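Local atomic coordinates of putative uncharacterized protein (Streptococcus suis, PDB entry 4XZ7), a protein that acts as a transglutaminase, probably linking glutamine to lysine side chains, and serves as an antiphagocytic virulence factor, this chain being an N-terminal part of a longer protein. Residues Q35-L41 and F79-M85; E129-R135 and T145-S149; R190-N194 and L253-E258; T229-E233 and T312-T316; V285-A290 and E351-I357. All coordinates share one frame; numbering follows the deposited sequence.

Contact 1. Residues Q35-L41 and F79-M85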
# COMPACT_ATOMS: atom_id res chain seq x y z
N GLN B 35 5.45 31.73 -21.84
CA GLN B 35 4.57 31.07 -20.89
C GLN B 35 3.27 30.65 -21.56
O GLN B 35 2.76 31.33 -22.45
CB GLN B 35 4.30 31.97 -19.69
CG GLN B 35 5.55 32.36 -18.91
CD GLN B 35 5.27 33.38 -17.82
OE1 GLN B 35 4.60 34.39 -18.06
NE2 GLN B 35 5.77 33.13 -16.63
N PHE B 36 2.73 29.52 -21.09
CA PHE B 36 1.56 28.90 -21.69
C PHE B 36 0.63 28.39 -20.60
O PHE B 36 1.11 27.87 -19.59
CB PHE B 36 1.97 27.73 -22.59
CG PHE B 36 2.87 28.11 -23.76
CD1 PHE B 36 2.32 28.40 -25.00
CD2 PHE B 36 4.25 28.12 -23.62
CE1 PHE B 36 3.15 28.73 -26.08
CE2 PHE B 36 5.08 28.44 -24.69
CZ PHE B 36 4.53 28.76 -25.92
N HIS B 37 -0.69 28.50 -20.76
CA HIS B 37 -1.55 27.73 -19.87
C HIS B 37 -1.65 26.33 -20.45
O HIS B 37 -1.43 26.15 -21.65
CB HIS B 37 -2.94 28.34 -19.69
CG HIS B 37 -2.92 29.65 -18.98
ND1 HIS B 37 -1.90 30.03 -18.13
CD2 HIS B 37 -3.78 30.71 -19.02
CE1 HIS B 37 -2.13 31.24 -17.67
NE2 HIS B 37 -3.26 31.68 -18.20
N VAL B 38 -1.96 25.35 -19.62
CA VAL B 38 -2.07 23.99 -20.12
C VAL B 38 -3.32 23.31 -19.62
O VAL B 38 -3.56 23.24 -18.41
CB VAL B 38 -0.85 23.13 -19.72
CG1 VAL B 38 -1.01 21.72 -20.29
CG2 VAL B 38 0.45 23.79 -20.20
N LEU B 39 -4.13 22.82 -20.56
CA LEU B 39 -5.35 22.09 -20.25
C LEU B 39 -5.12 20.62 -20.51
O LEU B 39 -4.55 20.25 -21.51
CB LEU B 39 -6.52 22.57 -21.11
CG LEU B 39 -6.89 24.04 -20.94
CD1 LEU B 39 -7.95 24.47 -21.96
CD2 LEU B 39 -7.38 24.29 -19.51
N LYS B 40 -5.59 19.79 -19.59
CA LYS B 40 -5.53 18.35 -19.79
C LYS B 40 -6.95 17.85 -20.00
O LYS B 40 -7.84 18.11 -19.19
CB LYS B 40 -4.89 17.65 -18.59
CG LYS B 40 -4.81 16.14 -18.75
CD LYS B 40 -3.95 15.48 -17.66
CE LYS B 40 -3.85 13.96 -17.90
NZ LYS B 40 -3.01 13.23 -16.90
N LEU B 41 -7.15 17.12 -21.08
CA LEU B 41 -8.49 16.66 -21.43
C LEU B 41 -9.01 15.72 -20.37
O LEU B 41 -8.36 14.72 -20.04
CB LEU B 41 -8.50 15.98 -22.79
CG LEU B 41 -8.22 16.85 -24.01
CD1 LEU B 41 -8.52 16.07 -25.29
CD2 LEU B 41 -9.05 18.15 -23.93
N PHE B 79 -5.09 34.28 -23.92
CA PHE B 79 -3.86 33.63 -23.52
C PHE B 79 -3.74 32.25 -24.16
O PHE B 79 -4.72 31.50 -24.25
CB PHE B 79 -3.76 33.53 -22.00
CG PHE B 79 -2.34 33.53 -21.49
CD1 PHE B 79 -1.65 34.72 -21.33
CD2 PHE B 79 -1.69 32.34 -21.21
CE1 PHE B 79 -0.33 34.72 -20.88
CE2 PHE B 79 -0.37 32.33 -20.76
CZ PHE B 79 0.31 33.52 -20.60
N PRO B 80 -2.54 31.93 -24.66
CA PRO B 80 -2.40 30.66 -25.37
C PRO B 80 -2.48 29.46 -24.43
O PRO B 80 -1.83 29.39 -23.37
CB PRO B 80 -1.02 30.76 -26.05
CG PRO B 80 -0.33 31.97 -25.45
CD PRO B 80 -1.39 32.84 -24.83
N HIS B 81 -3.34 28.52 -24.82
CA HIS B 81 -3.55 27.30 -24.07
C HIS B 81 -3.07 26.10 -24.88
O HIS B 81 -3.44 25.94 -26.04
CB HIS B 81 -5.02 27.12 -23.69
CG HIS B 81 -5.49 28.02 -22.59
ND1 HIS B 81 -5.43 29.40 -22.67
CD2 HIS B 81 -6.03 27.74 -21.38
CE1 HIS B 81 -5.91 29.92 -21.55
NE2 HIS B 81 -6.28 28.93 -20.75
N ILE B 82 -2.25 25.26 -24.26
CA ILE B 82 -1.84 24.01 -24.87
C ILE B 82 -2.74 22.89 -24.36
O ILE B 82 -3.04 22.83 -23.17
CB ILE B 82 -0.37 23.70 -24.56
CG1 ILE B 82 0.50 24.76 -25.24
CG2 ILE B 82 -0.01 22.28 -25.03
CD1 ILE B 82 1.95 24.77 -24.80
N LEU B 83 -3.22 22.04 -25.26
CA LEU B 83 -4.06 20.91 -24.88
C LEU B 83 -3.24 19.64 -24.82
O LEU B 83 -2.56 19.30 -25.78
CB LEU B 83 -5.20 20.71 -25.88
CG LEU B 83 -6.52 21.48 -25.78
CD1 LEU B 83 -6.34 22.84 -25.18
CD2 LEU B 83 -7.08 21.61 -27.19
N VAL B 84 -3.33 18.91 -23.71
CA VAL B 84 -2.65 17.62 -23.61
C VAL B 84 -3.62 16.55 -23.14
O VAL B 84 -4.72 16.85 -22.68
CB VAL B 84 -1.48 17.68 -22.62
CG1 VAL B 84 -0.50 18.73 -23.04
CG2 VAL B 84 -2.01 17.97 -21.20
N MET B 85 -3.22 15.28 -23.22
CA MET B 85 -4.04 14.21 -22.67
C MET B 85 -3.15 13.05 -22.27
O MET B 85 -2.05 12.90 -22.81
CB MET B 85 -5.10 13.76 -23.67
CG MET B 85 -4.58 12.99 -24.84
SD MET B 85 -5.83 12.40 -25.99
CE MET B 85 -4.77 11.53 -27.11
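His37 and Phe79 stack face to face, ring centroids 4.3 Å apart and planes at 29°. His37 CB lies over the His81 ring, 3.6 Å from its centroid, while the edge of the His37 imidazole turns toward that same face, CD2 to His81 CE1 3.4 Å. Histidine suits both places because its aromatic ring stacks while its ring nitrogens form hydrogen bonds: His81 ND1 donates to Phe79 O at 2.7 Å, in its own ring plane, which fixes the ring's rotation, and His37 ND1 bonds Leu50 N. Apolar contacts fill the other face, where Ile82 CD1 touches Phe36 CG at 3.6 Å and Val38 CG1 meets Val84 CG2 at 4.0 Å. Five backbone bonds join the strands in parallel, among them Leu39 N to Ile82 O at 2.8 Å. Strand 48-51 runs antiparallel along the far edge of 36-40, strands 63-68 and 74-76 pair antiparallel with the other edge of 79-86, and Leu56 of helix 53-59 covers Phe36, Val38 and Ile82.

Contact 2. Residues E129-R135 and T145-S149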
# COMPACT_ATOMS: atom_id res chain seq x y z
N GLU B 129 -21.00 11.01 -23.62
CA GLU B 129 -21.00 10.94 -22.16
C GLU B 129 -21.43 9.55 -21.70
O GLU B 129 -22.00 8.77 -22.47
CB GLU B 129 -21.92 12.01 -21.57
CG GLU B 129 -23.21 12.24 -22.33
CD GLU B 129 -24.22 13.05 -21.53
OE1 GLU B 129 -25.29 12.48 -21.22
OE2 GLU B 129 -23.95 14.24 -21.21
N LEU B 130 -21.13 9.22 -20.45
CA LEU B 130 -21.73 8.05 -19.82
C LEU B 130 -22.77 8.53 -18.82
O LEU B 130 -22.43 9.30 -17.90
CB LEU B 130 -20.67 7.18 -19.13
CG LEU B 130 -19.59 6.64 -20.06
CD1 LEU B 130 -18.53 5.88 -19.27
CD2 LEU B 130 -20.21 5.75 -21.14
N ASP B 131 -24.03 8.13 -18.98
CA ASP B 131 -25.08 8.75 -18.18
C ASP B 131 -25.15 8.19 -16.76
O ASP B 131 -24.44 7.24 -16.40
CB ASP B 131 -26.45 8.64 -18.88
CG ASP B 131 -26.91 7.21 -19.10
OD1 ASP B 131 -26.32 6.27 -18.53
OD2 ASP B 131 -27.90 7.05 -19.87
N SER B 132 -25.98 8.81 -15.93
CA SER B 132 -26.06 8.46 -14.52
C SER B 132 -26.57 7.02 -14.32
O SER B 132 -26.24 6.38 -13.33
CB SER B 132 -26.97 9.45 -13.80
OG SER B 132 -28.23 9.51 -14.45
N ASN B 133 -27.38 6.51 -15.25
CA ASN B 133 -27.88 5.13 -15.13
C ASN B 133 -26.74 4.12 -15.26
O ASN B 133 -26.63 3.16 -14.47
CB ASN B 133 -28.96 4.82 -16.19
CG ASN B 133 -30.28 5.57 -15.95
OD1 ASN B 133 -30.58 6.00 -14.83
ND2 ASN B 133 -31.07 5.72 -17.02
N LYS B 134 -25.90 4.33 -16.27
CA LYS B 134 -24.78 3.42 -16.50
C LYS B 134 -23.79 3.52 -15.34
O LYS B 134 -23.25 2.52 -14.90
CB LYS B 134 -24.06 3.71 -17.83
CG LYS B 134 -22.89 2.74 -18.04
CD LYS B 134 -22.23 2.77 -19.40
CE LYS B 134 -21.18 1.65 -19.48
NZ LYS B 134 -20.21 1.69 -20.63
N ARG B 135 -23.56 4.73 -14.85
CA ARG B 135 -22.64 4.90 -13.72
C ARG B 135 -23.20 4.26 -12.45
O ARG B 135 -22.47 3.73 -11.62
CB ARG B 135 -22.33 6.38 -13.51
CG ARG B 135 -21.52 6.95 -14.66
CD ARG B 135 -21.33 8.47 -14.56
NE ARG B 135 -20.50 8.94 -15.66
CZ ARG B 135 -19.17 8.83 -15.71
NH1 ARG B 135 -18.51 8.24 -14.71
NH2 ARG B 135 -18.51 9.28 -16.76
N THR B 145 -15.29 4.85 -13.24
CA THR B 145 -14.72 5.20 -14.55
C THR B 145 -14.76 6.72 -14.59
O THR B 145 -15.61 7.33 -13.95
CB THR B 145 -15.52 4.59 -15.73
OG1 THR B 145 -14.68 4.51 -16.89
CG2 THR B 145 -16.72 5.45 -16.07
N ALA B 146 -13.80 7.32 -15.29
CA ALA B 146 -13.65 8.77 -15.21
C ALA B 146 -14.96 9.47 -15.59
O ALA B 146 -15.74 8.98 -16.42
CB ALA B 146 -12.51 9.24 -16.09
N GLU B 147 -15.16 10.63 -14.99
CA GLU B 147 -16.39 11.38 -15.12
C GLU B 147 -16.50 12.06 -16.47
O GLU B 147 -15.50 12.20 -17.19
CB GLU B 147 -16.48 12.40 -14.00
CG GLU B 147 -16.23 11.76 -12.62
CD GLU B 147 -17.26 10.69 -12.26
OE1 GLU B 147 -16.83 9.58 -11.83
OE2 GLU B 147 -18.49 10.95 -12.38
N ASN B 148 -17.71 12.50 -16.79
CA ASN B 148 -17.96 13.26 -18.02
C ASN B 148 -17.35 14.64 -17.92
O ASN B 148 -17.44 15.27 -16.89
CB ASN B 148 -19.46 13.39 -18.26
CG ASN B 148 -20.15 12.06 -18.43
OD1 ASN B 148 -19.57 11.10 -18.97
ND2 ASN B 148 -21.41 11.98 -17.96
N SER B 149 -16.75 15.12 -18.99
CA SER B 149 -16.38 16.54 -19.00
C SER B 149 -16.15 17.01 -20.40
O SER B 149 -16.06 16.21 -21.32
CB SER B 149 -15.13 16.80 -18.16
OG SER B 149 -14.03 16.11 -18.70
O HOH W 1 -19.20 7.41 -12.31
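Arg135 and Asn148 run antiparallel alongside one another, with the guanidinium 80° from the amide plane, and tie the first turn of helix 132-140 to the loop before strand 149-152. Asp131 is the N-cap of that helix, its OD1 taking the backbone N of Lys134. From CG to NE the arginine chain is extended, and this carries the flat group across to a row of oxygens at its edge. NH1 donates to Thr145 O at 3.1 Å, NH2 to Ala146 O at 2.8 Å and to Asn148 OD1 at 3.1 Å, and NE turns back to Leu130 O at 3.0 Å. Arginine suits the place because its N-H groups fan out in one plane and reach several carbonyl oxygens of the loop at once. The amide of Asn148 imitates a strand neighbour for Leu130: OD1 accepts from Leu130 N at 2.9 Å and ND2 donates to Leu130 O at 2.9 Å. Leu130 N and Arg135 NH2 approach OD1 from the two sides of the amide plane, which helps to hold the amide in place. Leu130 CD1 packs on Thr145 CG2, and His161 of strand 157-167 touches Leu130, Arg135 and Asn148. Glu147 OE2 lies over the guanidinium face, so its salt bridge is by charge alone; its OE1 is joined instead through a water that accepts from Arg135 NH1 at 2.6 Å.

Contact 3. Residues R190-N194 and L253-E258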
# COMPACT_ATOMS: atom_id res chain seq x y z
N ARG B 190 19.18 9.94 -0.05
CA ARG B 190 18.12 10.18 0.90
C ARG B 190 18.66 10.07 2.32
O ARG B 190 18.33 10.90 3.18
CB ARG B 190 16.98 9.19 0.69
CG ARG B 190 15.84 9.37 1.64
CD ARG B 190 14.91 10.45 1.16
NE ARG B 190 13.75 10.58 2.02
CZ ARG B 190 12.67 9.81 1.93
NH1 ARG B 190 12.62 8.83 1.03
NH2 ARG B 190 11.64 9.99 2.75
N PHE B 191 19.50 9.06 2.55
CA PHE B 191 20.01 8.79 3.89
C PHE B 191 20.95 9.90 4.35
O PHE B 191 20.87 10.37 5.50
CB PHE B 191 20.74 7.44 3.93
CG PHE B 191 21.19 7.03 5.32
CD1 PHE B 191 20.33 6.36 6.17
CD2 PHE B 191 22.47 7.35 5.77
CE1 PHE B 191 20.74 5.98 7.44
CE2 PHE B 191 22.88 6.99 7.04
CZ PHE B 191 22.01 6.31 7.88
N ILE B 192 21.83 10.34 3.46
CA ILE B 192 22.72 11.46 3.75
C ILE B 192 21.92 12.75 4.01
O ILE B 192 22.25 13.51 4.92
CB ILE B 192 23.72 11.67 2.61
CG1 ILE B 192 24.64 10.46 2.52
CG2 ILE B 192 24.54 12.93 2.85
CD1 ILE B 192 25.36 10.34 1.19
N ALA B 193 20.85 12.99 3.24
CA ALA B 193 20.06 14.21 3.48
C ALA B 193 19.37 14.15 4.85
O ALA B 193 19.28 15.15 5.57
CB ALA B 193 19.05 14.42 2.37
N ASN B 194 18.89 12.96 5.22
CA ASN B 194 18.37 12.77 6.57
C ASN B 194 19.41 13.03 7.66
O ASN B 194 19.11 13.65 8.69
CB ASN B 194 17.78 11.38 6.72
CG ASN B 194 16.83 11.28 7.89
OD1 ASN B 194 15.81 11.94 7.92
ND2 ASN B 194 17.19 10.46 8.88
N LEU B 253 13.05 6.24 10.28
CA LEU B 253 14.13 7.21 10.40
C LEU B 253 13.75 8.60 9.90
O LEU B 253 14.50 9.54 10.11
CB LEU B 253 15.37 6.72 9.66
CG LEU B 253 15.41 6.62 8.13
CD1 LEU B 253 16.88 6.40 7.68
CD2 LEU B 253 14.54 5.50 7.60
N PHE B 254 12.60 8.71 9.25
CA PHE B 254 12.18 9.99 8.68
C PHE B 254 11.13 10.71 9.53
O PHE B 254 10.74 11.84 9.22
CB PHE B 254 11.61 9.78 7.28
CG PHE B 254 12.58 9.12 6.35
CD1 PHE B 254 13.80 9.71 6.05
CD2 PHE B 254 12.27 7.91 5.76
CE1 PHE B 254 14.69 9.11 5.18
CE2 PHE B 254 13.16 7.31 4.88
CZ PHE B 254 14.36 7.90 4.60
N ALA B 255 10.69 10.05 10.58
CA ALA B 255 9.54 10.53 11.34
C ALA B 255 9.80 11.88 12.03
O ALA B 255 9.00 12.81 11.88
CB ALA B 255 9.13 9.49 12.35
N VAL B 256 10.86 12.03 12.81
CA VAL B 256 10.99 13.33 13.48
C VAL B 256 11.68 14.33 12.56
O VAL B 256 11.46 15.54 12.69
CB VAL B 256 11.69 13.23 14.87
CG1 VAL B 256 12.01 11.80 15.26
CG2 VAL B 256 12.89 14.19 15.01
N THR B 257 12.45 13.85 11.60
CA THR B 257 13.25 14.73 10.76
C THR B 257 12.46 15.35 9.61
O THR B 257 12.45 16.56 9.45
CB THR B 257 14.46 13.99 10.19
OG1 THR B 257 14.07 12.67 9.76
CG2 THR B 257 15.56 13.88 11.24
N GLU B 258 11.81 14.51 8.80
CA GLU B 258 10.99 14.97 7.68
C GLU B 258 9.55 15.27 8.07
O GLU B 258 8.99 16.31 7.73
CB GLU B 258 10.99 13.91 6.57
CG GLU B 258 12.38 13.63 6.02
CD GLU B 258 12.36 12.71 4.82
OE1 GLU B 258 11.28 12.20 4.43
OE2 GLU B 258 13.44 12.50 4.25
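Asn194 is buried against Leu253, Phe254 and Thr257 and makes the close part of the contact. Its OD1 accepts from Thr257 OG1 at 2.6 Å, in the carbonyl plane and on a lone pair, and lies near the edge of the Phe254 ring, 3.5 Å from CD1. Its ND2 reaches Leu253 O at 3.1 Å by a bent bond, the oxygen 28° out of the amide plane. Asparagine fits here because one short side chain offers an acceptor to the Thr257 hydroxyl and a donor to the Leu253 carbonyl. Helix 188-205 thus docks on a weakly bonded helix of about 255-258, which includes a wider pi-type turn, in the transglutaminase-like part. Toward the partly exposed side Arg190 takes over, bent at chi2 (83°) and flat on Phe254: a cation-pi stack with CZ 3.9 Å from the ring centroid, Leu253 CG covering the opposite face. Glu258 meets the guanidinium edge nearly coplanar, OE2 to NE at 3.0 Å and OE1 to NH2 at 2.8 Å, a side-on salt bridge. Lys182 O and Asn183 OD1 take further N-H groups. Phe191 touches more lightly, CD1 to Leu253 CD1 at 3.8 Å; Phe107 and Leu143 of the second subunit also pack on it.

Contact 4. Residues T229-E233 and T312-T316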
# COMPACT_ATOMS: atom_id res chain seq x y z
N THR B 229 5.86 16.75 16.99
CA THR B 229 4.56 16.32 17.50
C THR B 229 4.58 14.83 17.86
O THR B 229 5.02 14.01 17.06
CB THR B 229 3.45 16.60 16.47
OG1 THR B 229 3.28 18.01 16.33
CG2 THR B 229 2.14 15.97 16.89
N TYR B 230 4.13 14.48 19.06
CA TYR B 230 3.86 13.08 19.37
C TYR B 230 2.53 12.64 18.73
O TYR B 230 1.49 13.29 18.90
CB TYR B 230 3.81 12.82 20.89
CG TYR B 230 4.01 11.34 21.18
CD1 TYR B 230 5.27 10.78 21.11
CD2 TYR B 230 2.93 10.50 21.45
CE1 TYR B 230 5.48 9.44 21.33
CE2 TYR B 230 3.12 9.13 21.67
CZ TYR B 230 4.41 8.61 21.60
OH TYR B 230 4.67 7.27 21.81
N ASP B 231 2.54 11.53 18.01
CA ASP B 231 1.36 11.13 17.27
C ASP B 231 0.39 10.38 18.17
O ASP B 231 0.36 9.15 18.16
CB ASP B 231 1.73 10.26 16.06
CG ASP B 231 0.56 10.08 15.10
OD1 ASP B 231 -0.59 10.36 15.49
OD2 ASP B 231 0.78 9.67 13.94
N TRP B 232 -0.39 11.13 18.94
CA TRP B 232 -1.35 10.55 19.87
C TRP B 232 -2.30 9.51 19.23
O TRP B 232 -2.52 8.43 19.79
CB TRP B 232 -2.14 11.68 20.56
CG TRP B 232 -1.22 12.60 21.29
CD1 TRP B 232 -0.91 13.90 20.96
CD2 TRP B 232 -0.42 12.28 22.43
NE1 TRP B 232 0.00 14.42 21.85
CE2 TRP B 232 0.32 13.44 22.76
CE3 TRP B 232 -0.27 11.13 23.22
CZ2 TRP B 232 1.20 13.47 23.83
CZ3 TRP B 232 0.60 11.17 24.30
CH2 TRP B 232 1.32 12.33 24.59
N GLU B 233 -2.84 9.82 18.05
CA GLU B 233 -3.77 8.92 17.35
C GLU B 233 -3.15 7.57 17.00
O GLU B 233 -3.72 6.50 17.26
CB GLU B 233 -4.26 9.58 16.07
CG GLU B 233 -5.13 10.79 16.28
CD GLU B 233 -6.59 10.46 16.10
OE1 GLU B 233 -7.33 10.48 17.11
OE2 GLU B 233 -6.99 10.18 14.95
N THR B 312 10.49 10.53 25.21
CA THR B 312 9.07 10.82 25.20
C THR B 312 8.47 10.63 26.60
O THR B 312 7.52 9.86 26.79
CB THR B 312 8.33 9.93 24.16
OG1 THR B 312 8.63 8.56 24.41
CG2 THR B 312 8.81 10.26 22.74
N GLY B 313 9.03 11.34 27.57
CA GLY B 313 8.66 11.16 28.96
C GLY B 313 7.40 11.90 29.40
O GLY B 313 7.19 12.06 30.60
N PHE B 314 6.56 12.29 28.45
CA PHE B 314 5.36 13.10 28.69
C PHE B 314 4.06 12.35 28.43
O PHE B 314 2.97 12.92 28.56
CB PHE B 314 5.40 14.35 27.80
CG PHE B 314 5.78 14.05 26.38
CD1 PHE B 314 4.91 13.38 25.55
CD2 PHE B 314 7.02 14.42 25.89
CE1 PHE B 314 5.27 13.07 24.26
CE2 PHE B 314 7.38 14.13 24.59
CZ PHE B 314 6.51 13.45 23.78
N ILE B 315 4.16 11.09 28.04
CA ILE B 315 2.99 10.31 27.66
C ILE B 315 2.07 9.95 28.82
O ILE B 315 0.85 10.07 28.72
CB ILE B 315 3.42 9.02 26.97
CG1 ILE B 315 4.18 9.35 25.70
CG2 ILE B 315 2.21 8.13 26.69
CD1 ILE B 315 4.95 8.20 25.13
N THR B 316 2.65 9.52 29.92
CA THR B 316 1.88 8.91 30.99
C THR B 316 1.42 9.89 32.06
O THR B 316 2.25 10.46 32.77
CB THR B 316 2.68 7.78 31.66
OG1 THR B 316 3.06 6.80 30.68
CG2 THR B 316 1.83 7.13 32.73
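Tyr230 meets three residues of 312-316 along its length. Its CB lies 3.7 Å from Phe314 CE1, and CG is 3.8 Å from the same atom, so the edge of the Phe314 ring comes in toward the tyrosine face: an offset edge-to-face pair, planes at 79°. Farther out, CD1 and CE1 pass Thr312, with CE1 3.7 Å from Thr312 CG2. At the tip CZ is 3.6 Å and OH 3.5 Å from Ile315 CD1, and Ile315 CG1 lies over one face near the rim. CG of Tyr230 stands opposite its own backbone nitrogen (chi1 -161°), which carries the ring toward 312-316. The chain then turns at Asp231, the centre of an inverse gamma turn and N-cap of helix 232-239. Close by, Tyr230 and Thr312 touch Cys264, Thr312 and Ile315 touch His295, and Asp310 OD2 accepts from Thr312 N; Cys264, His295 and Asp310 match the Cys-His-Asp triad of transglutaminases and are probably catalytic. Aromatic and branched side chains suit this place because they offer broad apolar surface. Trp232 adds its outer rim, CH2 reaching Phe314 CD1 at 3.9 Å, while Tyr230 CD2 lies over one face of the indole.

Contact 5. Residues V285-A290 and E351-I357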
# COMPACT_ATOMS: atom_id res chain seq x y z
N VAL B 285 16.50 0.65 22.14
CA VAL B 285 15.97 -0.50 22.85
C VAL B 285 14.46 -0.45 23.01
O VAL B 285 13.84 0.62 22.90
CB VAL B 285 16.61 -0.64 24.24
CG1 VAL B 285 18.10 -1.02 24.14
CG2 VAL B 285 16.42 0.64 25.04
N VAL B 286 13.87 -1.61 23.28
CA VAL B 286 12.44 -1.72 23.51
C VAL B 286 12.16 -2.47 24.80
O VAL B 286 12.96 -3.29 25.24
CB VAL B 286 11.72 -2.43 22.36
CG1 VAL B 286 11.88 -1.65 21.06
CG2 VAL B 286 12.24 -3.86 22.21
N GLY B 287 10.99 -2.21 25.37
CA GLY B 287 10.59 -2.83 26.61
C GLY B 287 9.17 -2.43 26.88
O GLY B 287 8.36 -2.30 25.95
N LYS B 288 8.84 -2.21 28.14
CA LYS B 288 7.49 -1.79 28.47
C LYS B 288 7.44 -0.59 29.39
O LYS B 288 8.32 -0.41 30.25
CB LYS B 288 6.70 -2.95 29.08
CG LYS B 288 6.40 -4.04 28.05
CD LYS B 288 5.39 -5.04 28.54
CE LYS B 288 5.08 -6.05 27.44
NZ LYS B 288 3.94 -6.93 27.79
N ASN B 289 6.41 0.23 29.17
CA ASN B 289 6.03 1.35 30.04
C ASN B 289 6.04 0.99 31.50
O ASN B 289 5.95 -0.18 31.85
CB ASN B 289 4.62 1.83 29.70
CG ASN B 289 4.58 3.28 29.36
OD1 ASN B 289 5.56 3.99 29.55
ND2 ASN B 289 3.44 3.74 28.85
N ALA B 290 6.06 2.02 32.34
CA ALA B 290 5.78 1.85 33.75
C ALA B 290 4.29 1.54 33.93
O ALA B 290 3.86 1.15 35.02
CB ALA B 290 6.19 3.08 34.54
N GLU B 351 6.66 -7.03 34.17
CA GLU B 351 5.97 -6.73 32.92
C GLU B 351 5.66 -5.26 32.78
O GLU B 351 4.75 -4.87 32.03
CB GLU B 351 4.69 -7.56 32.81
CG GLU B 351 4.92 -8.85 32.05
CD GLU B 351 5.37 -8.59 30.62
OE1 GLU B 351 4.59 -7.98 29.86
OE2 GLU B 351 6.51 -8.98 30.26
N ARG B 352 6.42 -4.44 33.49
CA ARG B 352 6.31 -3.00 33.41
C ARG B 352 7.63 -2.37 33.79
O ARG B 352 8.37 -2.93 34.59
CB ARG B 352 5.18 -2.48 34.31
CG ARG B 352 5.17 -3.09 35.70
CD ARG B 352 4.05 -2.50 36.56
NE ARG B 352 4.23 -1.07 36.76
CZ ARG B 352 4.89 -0.53 37.78
NH1 ARG B 352 5.43 -1.31 38.72
NH2 ARG B 352 5.01 0.79 37.87
N ASN B 353 7.93 -1.22 33.19
CA ASN B 353 9.13 -0.45 33.49
C ASN B 353 10.44 -1.22 33.31
O ASN B 353 11.32 -1.16 34.18
CB ASN B 353 9.06 0.12 34.91
CG ASN B 353 9.97 1.33 35.09
OD1 ASN B 353 10.22 2.08 34.15
ND2 ASN B 353 10.48 1.50 36.29
N TYR B 354 10.57 -1.92 32.19
CA TYR B 354 11.86 -2.46 31.79
C TYR B 354 12.18 -2.09 30.35
O TYR B 354 11.29 -1.86 29.53
CB TYR B 354 11.90 -3.99 31.94
CG TYR B 354 10.96 -4.73 31.02
CD1 TYR B 354 11.38 -5.16 29.76
CD2 TYR B 354 9.65 -4.97 31.40
CE1 TYR B 354 10.50 -5.84 28.90
CE2 TYR B 354 8.77 -5.65 30.55
CZ TYR B 354 9.21 -6.08 29.31
OH TYR B 354 8.33 -6.74 28.48
N MET B 355 13.48 -2.02 30.06
CA MET B 355 14.01 -1.97 28.71
C MET B 355 14.89 -3.20 28.52
O MET B 355 15.67 -3.54 29.41
CB MET B 355 14.80 -0.68 28.45
CG MET B 355 13.90 0.53 28.26
SD MET B 355 12.94 0.34 26.74
CE MET B 355 11.36 1.07 27.16
N ILE B 356 14.74 -3.87 27.38
CA ILE B 356 15.54 -5.05 27.08
C ILE B 356 16.88 -4.64 26.47
O ILE B 356 16.96 -4.25 25.31
CB ILE B 356 14.78 -6.00 26.12
CG1 ILE B 356 13.46 -6.44 26.76
CG2 ILE B 356 15.66 -7.20 25.76
CD1 ILE B 356 12.60 -7.36 25.92
N ILE B 357 17.95 -4.72 27.26
CA ILE B 357 19.25 -4.24 26.81
C ILE B 357 20.16 -5.41 26.44
O ILE B 357 19.87 -6.56 26.76
CB ILE B 357 19.93 -3.37 27.87
CG1 ILE B 357 20.54 -4.23 28.97
CG2 ILE B 357 18.92 -2.38 28.49
CD1 ILE B 357 21.45 -3.45 29.91
O HOH W 2 15.42 -4.15 23.15
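Tyr354 turns one ring face to the backbone of the opposing strand, Lys288 N over its centre and Gly287 C nearer the rim, with Ile356 CG1 at its edge. Arg352 uses its guanidinium edge instead, gripping Ala290 O side-on with NE at 2.8 Å and NH2 at 3.1 Å, the oxygen lying near the guanidinium plane. These groups flank an antiparallel pairing of strands 282-288 and 354-357 that ends in a G1 beta bulge, in which Asn353 and Tyr354 together stand across from Lys288. Asn353 takes the left-handed conformation the bulge requires (phi 57°), which asparagine tolerates well, and its N bonds Asn289 O at 2.6 Å. Lys288 N donates to Tyr354 O at 2.8 Å. The strands run so close at the non-hydrogen-bonded pair of Gly287 and Met355 that Gly287 CA is 3.2 Å from Tyr354 O, leaving space for glycine alone. Lys288 lies alongside Tyr354, its CB and CG against CE2 and CZ, and reaches on to a poorly ordered Glu351 whose salt bridge is too short to trust in detail. Met355 SD packs on Val285 CG2 beside Thr297 of strand 294-302. A water takes the N-H of Val286 at 3.0 Å and lies 2.7 Å from Ile356 O.

In the fold
Contacts 1 and 2 belong to the N-terminal half, contact 1 within a sheet, contact 2 at a helix start and a loop beside another, with centres about 24 Å and nearest atoms about 5 Å apart. The other three gather in the transglutaminase-like half, and contacts 1 and 5 stand farthest apart, about 59 Å between centres. Contacts 4 and 5 touch, Thr316 OG1 to Asn289 ND2 at 3.6 Å, and their segments alternate along the chain, as do those of contacts 3 and 4, whose centres are about 20 Å apart. Contact 4 touches the probable catalytic residues Cys264 and His295 and bonds Asp310; contact 5 reaches His295 through the backbone of Gly287. Contacts 2, 3 and 4 each meet the second subunit.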